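Local coordinates for RagA protein (Porphyromonas gingivalis, PDB 6SLN) that probably imports peptides across the outer membrane as a TonB-dependent receptor, in complex with a partner protein, at residues M716-S720 and G721-Q725. Numbering follows the deposited sequence.
Sequences MPYIS and GFFSQ
The hydroxyl of S720 joins the two limbs of this turn, accepting the backbone N-H of F722 (N to OG, 3.1 Å) while donating to the carbonyl O of P717. Its chi1 of 86° sets OG between the backbone N and the carbonyl carbon, from where it faces P717 O on one limb and F722 N on the other. P717 O is gripped twice, because S720 N also donates to it, from the opposite face of its carbonyl plane. G721, at a positive phi, turns the chain and returns its N-H to Y718 O, 3.1 Å from N to O and well above that carbonyl plane. Such bonds illustrate how a strand connection can be braced by its own backbone and a single hydroxyl: here strand 696-715 of the TonB-dependent receptor barrel runs through the 3-10 turn 718-720 into strand 724-728. Where the limbs rejoin, M716 N gives an almost straight bond to F723 O. The side chain of M716 reaches over to the returning limb, its CG methylene 3.6 Å from S724 CA. Bends at chi2 (-98°) and chi3 carry SD alongside Q725, 3.8 Å from its CB, and the two side chains point the same way. Q725 OE1 accepts from G671 N and NE2 donates to N648 O. At the turn, S720 OG lies at the edge of the F722 ring, in its plane. Y718 is more loosely engaged: F722 O lies at its ring edge, and CE1 approaches CD1 of F723 at 4.5 Å. On another protein chain, an aromatic ring stacks with F723 and a basic side chain hydrogen-bonds M716 O.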
loop_
_atom_site.group_PDB
_atom_site.type_symbol
_atom_site.label_atom_id
_atom_site.label_comp_id
_atom_site.label_asym_id
_atom_site.label_seq_id
_atom_site.Cartn_x
_atom_site.Cartn_y
_atom_site.Cartn_z
ATOM N N MET A 716 4.154 34.773 -0.523
ATOM C CA MET A 716 3.563 35.590 0.531
ATOM C C MET A 716 4.625 36.054 1.518
ATOM O O MET A 716 5.616 35.351 1.743
ATOM C CB MET A 716 2.483 34.811 1.290
ATOM C CG MET A 716 1.521 34.038 0.395
ATOM S SD MET A 716 0.015 34.982 0.148
ATOM C CE MET A 716 -0.536 35.069 1.847
ATOM N N PRO A 717 4.460 37.246 2.094
ATOM C CA PRO A 717 5.285 37.622 3.246
ATOM C C PRO A 717 5.118 36.612 4.364
ATOM O O PRO A 717 4.010 36.160 4.649
ATOM C CB PRO A 717 4.740 38.998 3.656
ATOM C CG PRO A 717 3.514 39.228 2.830
ATOM C CD PRO A 717 3.631 38.370 1.618
ATOM N N TYR A 718 6.232 36.270 5.006
ATOM C CA TYR A 718 6.220 35.211 6.004
ATOM C C TYR A 718 5.456 35.592 7.261
ATOM O O TYR A 718 5.143 34.707 8.058
ATOM C CB TYR A 718 7.651 34.811 6.353
ATOM C CG TYR A 718 8.339 34.061 5.244
ATOM C CD1 TYR A 718 7.627 33.218 4.404
ATOM C CD2 TYR A 718 9.707 34.209 5.018
ATOM C CE1 TYR A 718 8.263 32.524 3.379
ATOM C CE2 TYR A 718 10.341 33.523 3.999
ATOM C CZ TYR A 718 9.620 32.681 3.187
ATOM O OH TYR A 718 10.251 32.000 2.178
ATOM N N ILE A 719 5.129 36.870 7.460
ATOM C CA ILE A 719 4.206 37.212 8.536
ATOM C C ILE A 719 2.851 36.550 8.317
ATOM O O ILE A 719 2.084 36.365 9.272
ATOM C CB ILE A 719 4.062 38.740 8.636
ATOM C CG1 ILE A 719 3.802 39.316 7.248
ATOM C CG2 ILE A 719 5.299 39.359 9.255
ATOM C CD1 ILE A 719 3.201 40.675 7.284
ATOM N N SER A 720 2.537 36.189 7.067
ATOM C CA SER A 720 1.282 35.519 6.732
ATOM C C SER A 720 1.234 34.073 7.206
ATOM O O SER A 720 0.136 33.519 7.328
ATOM C CB SER A 720 1.058 35.532 5.219
ATOM O OG SER A 720 1.704 34.415 4.603
ATOM N N GLY A 721 2.388 33.436 7.430
ATOM C CA GLY A 721 2.402 32.049 7.850
ATOM C C GLY A 721 2.097 31.079 6.739
ATOM O O GLY A 721 1.734 29.937 7.016
ATOM N N PHE A 722 2.214 31.520 5.490
ATOM C CA PHE A 722 2.025 30.705 4.305
ATOM C C PHE A 722 3.180 30.969 3.358
ATOM O O PHE A 722 3.794 32.039 3.402
ATOM C CB PHE A 722 0.722 31.030 3.582
ATOM C CG PHE A 722 -0.501 30.794 4.403
ATOM C CD1 PHE A 722 -1.067 29.529 4.477
ATOM C CD2 PHE A 722 -1.088 31.833 5.104
ATOM C CE1 PHE A 722 -2.188 29.305 5.231
ATOM C CE2 PHE A 722 -2.214 31.601 5.861
ATOM C CZ PHE A 722 -2.764 30.336 5.916
ATOM N N PHE A 723 3.465 29.988 2.493
ATOM C CA PHE A 723 4.554 30.122 1.532
ATOM C C PHE A 723 4.106 30.891 0.303
ATOM O O PHE A 723 4.831 31.755 -0.207
ATOM C CB PHE A 723 5.063 28.753 1.093
ATOM C CG PHE A 723 5.580 27.911 2.207
ATOM C CD1 PHE A 723 6.397 28.456 3.183
ATOM C CD2 PHE A 723 5.259 26.566 2.276
ATOM C CE1 PHE A 723 6.888 27.670 4.202
ATOM C CE2 PHE A 723 5.734 25.788 3.297
ATOM C CZ PHE A 723 6.553 26.342 4.263
ATOM N N SER A 724 2.925 30.567 -0.197
ATOM C CA SER A 724 2.465 31.111 -1.460
ATOM C C SER A 724 0.953 30.991 -1.468
ATOM O O SER A 724 0.358 30.387 -0.573
ATOM C CB SER A 724 3.123 30.384 -2.646
ATOM O OG SER A 724 2.299 29.358 -3.170
ATOM N N GLN A 725 0.335 31.613 -2.464
ATOM C CA GLN A 725 -1.101 31.482 -2.680
ATOM C C GLN A 725 -1.384 32.003 -4.070
ATOM O O GLN A 725 -1.044 33.153 -4.381
ATOM C CB GLN A 725 -1.912 32.247 -1.647
ATOM C CG GLN A 725 -3.410 32.321 -1.987
ATOM C CD GLN A 725 -4.079 30.958 -2.031
ATOM O OE1 GLN A 725 -3.991 30.175 -1.085
ATOM N NE2 GLN A 725 -4.738 30.666 -3.136
#